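Local atomic coordinates of putative exported protein (Bordetella pertussis Tohama I, PDB entry 2PFZ), a protein that binds pyroglutamic acid and probably serves as the periplasmic, extracytoplasmic solute receptor of a tripartite ATP-independent (TRAP) transport system. Residues A[22-26]-A[228-234]; A[110-116]-A[209-214]. The contacts are given in a common frame with arbitrary orientation. Numbering follows the deposited sequence.

Contact 1 (A[22-26]-A[228-234]); sequences FVKDV and LKKAGAQ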
loop_
_atom_site.group_PDB
_atom_site.type_symbol
_atom_site.label_atom_id
_atom_site.label_comp_id
_atom_site.label_asym_id
_atom_site.label_seq_id
_atom_site.Cartn_x
_atom_site.Cartn_y
_atom_site.Cartn_z
ATOM N N PHE A 22 10.923 -13.582 3.685
ATOM C CA PHE A 22 10.006 -13.989 4.746
ATOM C C PHE A 22 9.731 -15.486 4.678
ATOM O O PHE A 22 9.830 -16.174 5.699
ATOM C CB PHE A 22 8.697 -13.196 4.632
ATOM C CG PHE A 22 7.549 -13.763 5.431
ATOM C CD1 PHE A 22 7.558 -13.727 6.812
ATOM C CD2 PHE A 22 6.434 -14.305 4.780
ATOM C CE1 PHE A 22 6.501 -14.243 7.553
ATOM C CE2 PHE A 22 5.370 -14.857 5.512
ATOM C CZ PHE A 22 5.400 -14.811 6.897
ATOM N N VAL A 23 9.406 -16.001 3.489
ATOM C CA VAL A 23 9.045 -17.418 3.399
ATOM C C VAL A 23 10.273 -18.288 3.735
ATOM O O VAL A 23 10.135 -19.329 4.384
ATOM C CB VAL A 23 8.332 -17.826 2.058
ATOM C CG1 VAL A 23 7.025 -17.117 1.879
ATOM C CG2 VAL A 23 9.215 -17.574 0.859
ATOM N N LYS A 24 11.460 -17.844 3.303
ATOM C CA LYS A 24 12.736 -18.455 3.694
ATOM C C LYS A 24 12.971 -18.421 5.211
ATOM O O LYS A 24 13.454 -19.392 5.773
ATOM C CB LYS A 24 13.916 -17.775 2.980
ATOM C CG LYS A 24 13.915 -17.917 1.460
ATOM C CD LYS A 24 15.134 -17.278 0.846
ATOM C CE LYS A 24 15.054 -17.347 -0.686
ATOM N NZ LYS A 24 16.177 -16.628 -1.363
ATOM N N ASP A 25 12.639 -17.309 5.872
ATOM C CA ASP A 25 12.751 -17.205 7.329
ATOM C C ASP A 25 11.785 -18.148 8.054
ATOM O O ASP A 25 12.141 -18.736 9.070
ATOM C CB ASP A 25 12.521 -15.765 7.815
ATOM C CG ASP A 25 13.658 -14.809 7.436
ATOM O OD1 ASP A 25 14.691 -15.251 6.870
ATOM O OD2 ASP A 25 13.505 -13.588 7.693
ATOM N N VAL A 26 10.562 -18.287 7.543
ATOM C CA VAL A 26 9.582 -19.184 8.179
ATOM C C VAL A 26 10.042 -20.641 8.081
ATOM O O VAL A 26 9.906 -21.397 9.050
ATOM C CB VAL A 26 8.164 -19.061 7.567
ATOM C CG1 VAL A 26 7.201 -20.051 8.257
ATOM C CG2 VAL A 26 7.631 -17.650 7.705
ATOM N N LEU A 228 6.619 -18.434 12.922
ATOM C CA LEU A 228 5.860 -17.535 12.052
ATOM C C LEU A 228 5.799 -16.100 12.582
ATOM O O LEU A 228 6.058 -15.164 11.847
ATOM C CB LEU A 228 4.455 -18.082 11.833
ATOM C CG LEU A 228 3.555 -17.257 10.907
ATOM C CD1 LEU A 228 4.069 -17.180 9.453
ATOM C CD2 LEU A 228 2.139 -17.806 11.000
ATOM N N LYS A 229 5.458 -15.917 13.847
ATOM C CA LYS A 229 5.431 -14.569 14.394
ATOM C C LYS A 229 6.819 -13.916 14.339
ATOM O O LYS A 229 6.945 -12.749 13.973
ATOM C CB LYS A 229 4.863 -14.553 15.815
ATOM C CG LYS A 229 3.339 -14.690 15.876
ATOM C CD LYS A 229 2.843 -14.530 17.300
ATOM C CE LYS A 229 1.335 -14.228 17.322
ATOM N NZ LYS A 229 0.861 -13.681 18.649
ATOM N N LYS A 230 7.865 -14.666 14.667
ATOM C CA LYS A 230 9.219 -14.085 14.606
ATOM C C LYS A 230 9.626 -13.748 13.183
ATOM O O LYS A 230 10.244 -12.692 12.930
ATOM C CB LYS A 230 10.260 -14.992 15.272
ATOM C CG LYS A 230 9.935 -15.237 16.735
ATOM C CD LYS A 230 10.763 -16.383 17.340
ATOM C CE LYS A 230 11.825 -15.844 18.278
ATOM N NZ LYS A 230 12.307 -16.919 19.212
ATOM N N ALA A 231 9.284 -14.639 12.249
ATOM C CA ALA A 231 9.581 -14.368 10.847
ATOM C C ALA A 231 8.815 -13.106 10.416
ATOM O O ALA A 231 9.345 -12.276 9.671
ATOM C CB ALA A 231 9.184 -15.547 9.989
ATOM N N GLY A 232 7.587 -12.971 10.919
ATOM C CA GLY A 232 6.739 -11.792 10.659
ATOM C C GLY A 232 7.371 -10.494 11.139
ATOM O O GLY A 232 7.419 -9.508 10.385
ATOM N N ALA A 233 7.851 -10.486 12.388
ATOM C CA ALA A 233 8.566 -9.316 12.944
ATOM C C ALA A 233 9.810 -8.932 12.151
ATOM O O ALA A 233 10.028 -7.737 11.871
ATOM C CB ALA A 233 8.911 -9.524 14.447
ATOM N N GLN A 234 10.631 -9.926 11.796
ATOM C CA GLN A 234 11.805 -9.703 10.941
ATOM C C GLN A 234 11.371 -9.105 9.600
ATOM O O GLN A 234 12.018 -8.179 9.104
ATOM C CB GLN A 234 12.600 -11.013 10.723
ATOM C CG GLN A 234 13.195 -11.544 12.029
ATOM C CD GLN A 234 13.910 -12.904 11.918
ATOM O OE1 GLN A 234 14.070 -13.496 10.831
ATOM N NE2 GLN A 234 14.340 -13.403 13.065
HETATM O O HOH W 1 11.178 -12.610 7.566
#

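Contact 2 (A[110-116]-A[209-214]); sequences GMMLLYS and AVLVNK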
loop_
_atom_site.group_PDB
_atom_site.type_symbol
_atom_site.label_atom_id
_atom_site.label_comp_id
_atom_site.label_asym_id
_atom_site.label_seq_id
_atom_site.Cartn_x
_atom_site.Cartn_y
_atom_site.Cartn_z
ATOM N N GLY A 110 -12.075 -13.290 11.939
ATOM C CA GLY A 110 -11.223 -14.480 12.035
ATOM C C GLY A 110 -9.838 -14.393 11.417
ATOM O O GLY A 110 -9.286 -15.423 11.010
ATOM N N MET A 111 -9.262 -13.188 11.349
ATOM C CA MET A 111 -7.903 -13.017 10.809
ATOM C C MET A 111 -6.943 -12.346 11.784
ATOM O O MET A 111 -7.362 -11.626 12.696
ATOM C CB MET A 111 -7.928 -12.226 9.485
ATOM C CG MET A 111 -8.653 -12.977 8.389
ATOM S SD MET A 111 -8.798 -12.062 6.873
ATOM C CE MET A 111 -10.252 -11.076 7.212
ATOM N N MET A 112 -5.659 -12.598 11.572
ATOM C CA MET A 112 -4.586 -11.933 12.299
ATOM C C MET A 112 -3.755 -11.047 11.393
ATOM O O MET A 112 -3.547 -11.362 10.223
ATOM C CB MET A 112 -3.648 -12.960 12.914
ATOM C CG MET A 112 -4.358 -13.967 13.720
ATOM S SD MET A 112 -3.295 -15.338 14.178
ATOM C CE MET A 112 -1.783 -14.445 14.566
ATOM N N LEU A 113 -3.263 -9.952 11.961
ATOM C CA LEU A 113 -2.277 -9.105 11.277
ATOM C C LEU A 113 -0.882 -9.613 11.588
ATOM O O LEU A 113 -0.422 -9.550 12.739
ATOM C CB LEU A 113 -2.406 -7.652 11.718
ATOM C CG LEU A 113 -1.371 -6.649 11.170
ATOM C CD1 LEU A 113 -1.395 -6.587 9.639
ATOM C CD2 LEU A 113 -1.607 -5.270 11.784
ATOM N N LEU A 114 -0.191 -10.100 10.575
ATOM C CA LEU A 114 1.153 -10.619 10.810
ATOM C C LEU A 114 2.190 -9.502 10.777
ATOM O O LEU A 114 2.972 -9.353 11.699
ATOM C CB LEU A 114 1.500 -11.774 9.856
ATOM C CG LEU A 114 2.843 -12.457 10.173
ATOM C CD1 LEU A 114 2.770 -13.210 11.504
ATOM C CD2 LEU A 114 3.252 -13.388 9.092
ATOM N N TYR A 115 2.208 -8.735 9.704
ATOM C CA TYR A 115 3.048 -7.551 9.634
ATOM C C TYR A 115 2.534 -6.609 8.558
ATOM O O TYR A 115 1.735 -7.011 7.728
ATOM C CB TYR A 115 4.489 -7.926 9.405
ATOM C CG TYR A 115 4.850 -8.436 8.031
ATOM C CD1 TYR A 115 4.837 -9.809 7.745
ATOM C CD2 TYR A 115 5.267 -7.548 7.018
ATOM C CE1 TYR A 115 5.222 -10.283 6.499
ATOM C CE2 TYR A 115 5.667 -8.024 5.761
ATOM C CZ TYR A 115 5.630 -9.394 5.516
ATOM O OH TYR A 115 6.012 -9.882 4.280
ATOM N N SER A 116 2.962 -5.349 8.617
ATOM C CA SER A 116 2.492 -4.340 7.669
ATOM C C SER A 116 3.674 -3.463 7.262
ATOM O O SER A 116 4.469 -3.071 8.130
ATOM C CB SER A 116 1.392 -3.479 8.305
ATOM O OG SER A 116 0.817 -2.530 7.384
ATOM N N ALA A 209 -0.386 -5.279 4.040
ATOM C CA ALA A 209 -0.448 -6.030 5.272
ATOM C C ALA A 209 -0.491 -7.491 4.899
ATOM O O ALA A 209 -1.190 -7.896 3.957
ATOM C CB ALA A 209 -1.711 -5.680 6.073
ATOM N N VAL A 210 0.244 -8.287 5.664
ATOM C CA VAL A 210 0.164 -9.732 5.500
ATOM C C VAL A 210 -0.776 -10.245 6.591
ATOM O O VAL A 210 -0.521 -10.046 7.784
ATOM C CB VAL A 210 1.547 -10.373 5.578
ATOM C CG1 VAL A 210 1.429 -11.912 5.616
ATOM C CG2 VAL A 210 2.387 -9.913 4.375
ATOM N N LEU A 211 -1.873 -10.859 6.151
ATOM C CA LEU A 211 -2.939 -11.348 7.017
ATOM C C LEU A 211 -2.841 -12.848 7.080
ATOM O O LEU A 211 -2.408 -13.482 6.125
ATOM C CB LEU A 211 -4.306 -10.994 6.447
ATOM C CG LEU A 211 -4.566 -9.574 5.943
ATOM C CD1 LEU A 211 -6.058 -9.460 5.553
ATOM C CD2 LEU A 211 -4.194 -8.531 6.991
ATOM N N VAL A 212 -3.260 -13.395 8.215
ATOM C CA VAL A 212 -3.229 -14.832 8.463
ATOM C C VAL A 212 -4.614 -15.260 8.940
ATOM O O VAL A 212 -5.245 -14.588 9.786
ATOM C CB VAL A 212 -2.153 -15.190 9.545
ATOM C CG1 VAL A 212 -2.230 -16.668 9.926
ATOM C CG2 VAL A 212 -0.756 -14.889 9.051
ATOM N N ASN A 213 -5.104 -16.372 8.396
ATOM C CA ASN A 213 -6.334 -16.978 8.902
ATOM C C ASN A 213 -6.127 -17.601 10.306
ATOM O O ASN A 213 -5.237 -18.452 10.487
ATOM C CB ASN A 213 -6.860 -18.030 7.915
ATOM C CG ASN A 213 -8.155 -18.662 8.383
ATOM O OD1 ASN A 213 -8.147 -19.634 9.155
ATOM N ND2 ASN A 213 -9.278 -18.119 7.922
ATOM N N LYS A 214 -6.927 -17.172 11.286
ATOM C CA LYS A 214 -6.756 -17.627 12.690
ATOM C C LYS A 214 -6.852 -19.153 12.814
ATOM O O LYS A 214 -6.052 -19.789 13.517
ATOM C CB LYS A 214 -7.828 -17.018 13.616
ATOM C CG LYS A 214 -7.865 -15.515 13.682
ATOM C CD LYS A 214 -7.060 -14.969 14.871
ATOM C CE LYS A 214 -7.479 -13.560 15.295
ATOM N NZ LYS A 214 -6.785 -13.244 16.639
#

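Contact 1 (A[22-26]-A[228-234])
Phe22 slides its ring along the helix that carries residues 228-234, overlapping Leu228, Ala231 and Gly232. Its CZ lies 3.7 Å from Leu228 CD1 and its CE1 3.9 Å from Ala231 CB, while the ring edge meets backbone, with CE1 3.8 Å from Gly232 N. A flat aromatic suits this slot because its edge can lie against the backbone at Ala231 O and Gly232 N; at 232 a CB would point away from helix 22-26 and be crowded by Lys229 O. One helical turn on, Val26 adds a compact branched group: CG2 touches Ala231 CB at 3.5 Å and Leu228 CD1 at 4.0 Å. Ala231 points straight at the partner helix, and its small methyl permits an axial separation of 8.8 Å and a CA-CA distance of 5.5 Å to Val26.

At the more open side the contact turns polar. Asp25 OD2 accepts a hydrogen bond from a water at 2.5 Å, and the same water donates to Ala231 O at 2.8 Å, tying the carboxylate to the helix backbone. The carboxylate also forms a salt bridge with Arg238, further along the same helix. Phe22 and Val26 reach on to Ile36 of strand 35-39. Segments 22-26 and 228-234 run 148° apart, a roughly antiparallel helix pair layered on β-structure as in the α/β fold of DctP-type periplasmic binding proteins.

Contact 2 (A[110-116]-A[209-214])
An antiparallel β-ladder with a classic bulge joins strands 111-118 and 207-213, the latter central in a three-stranded sheet completed by strand 61-65. Pairing is regular from Met111-Asn213 to Leu113-Leu211; then Leu114 and Tyr115 both face Val210, and the extra residue shifts the register by one. Leu114 N donates to Val210 O, and Val210 N to Tyr115 O, each over 2.8 Å, so the bulge still keeps these backbone groups bonded.

The bulge puts two large side chains around one valine. Leu114 leans over the partner strand, its CB 3.9 Å from Val212 CG2 and its CD2 4.2 Å from Val210 CG1, and so fills the hollow between the two valines. The Tyr115 ring receives Val210 CG2 over its face, 3.9 Å from the centroid, a CH-pi contact. β-Branched valines suit this extended strand and give the blunt knobs these larger groups wrap. Across the sheet, Leu113 CD1 drops into the space above the small Ala209, 3.7 Å from its CB, and the flexible Met111 brings SD within 4.0 Å of Leu211 CD1. Leu113 and Leu211 both touch Leu106 of helix 88-107.

Gly110, whose positive phi glycine adopts easily, closes that helix with a Schellman motif. Asn213 N-caps helix 214-218, OD1 accepting from Ala216 N while ND2 donates to Val54 O, and Lys214 N donates to Gly110 O at 2.9 Å.

How the contacts relate
Contact 2 is nested within the chain loop closed by contact 1, and the two are successive layers of one lobe, their centres 13 Å apart. Leu114, raised by the bulge, is the bridge: Phe22 CZ meets Leu114 CD2 at 3.4 Å, Leu228 O lies 3.8 Å from Leu114 CD1, and Gly232 CA lies 4.0 Å from Leu114 CG. Tyr115 joins in, its CB 3.5 Å from Gly232 O and its ring edge-to-face with that of Phe22. The helix pair therefore rests on one face of the sheet. Strand 111-118 runs on toward the pyroglutamic acid pocket, which includes Trp119; the Ser116 side chain is about 12 Å from the ligand.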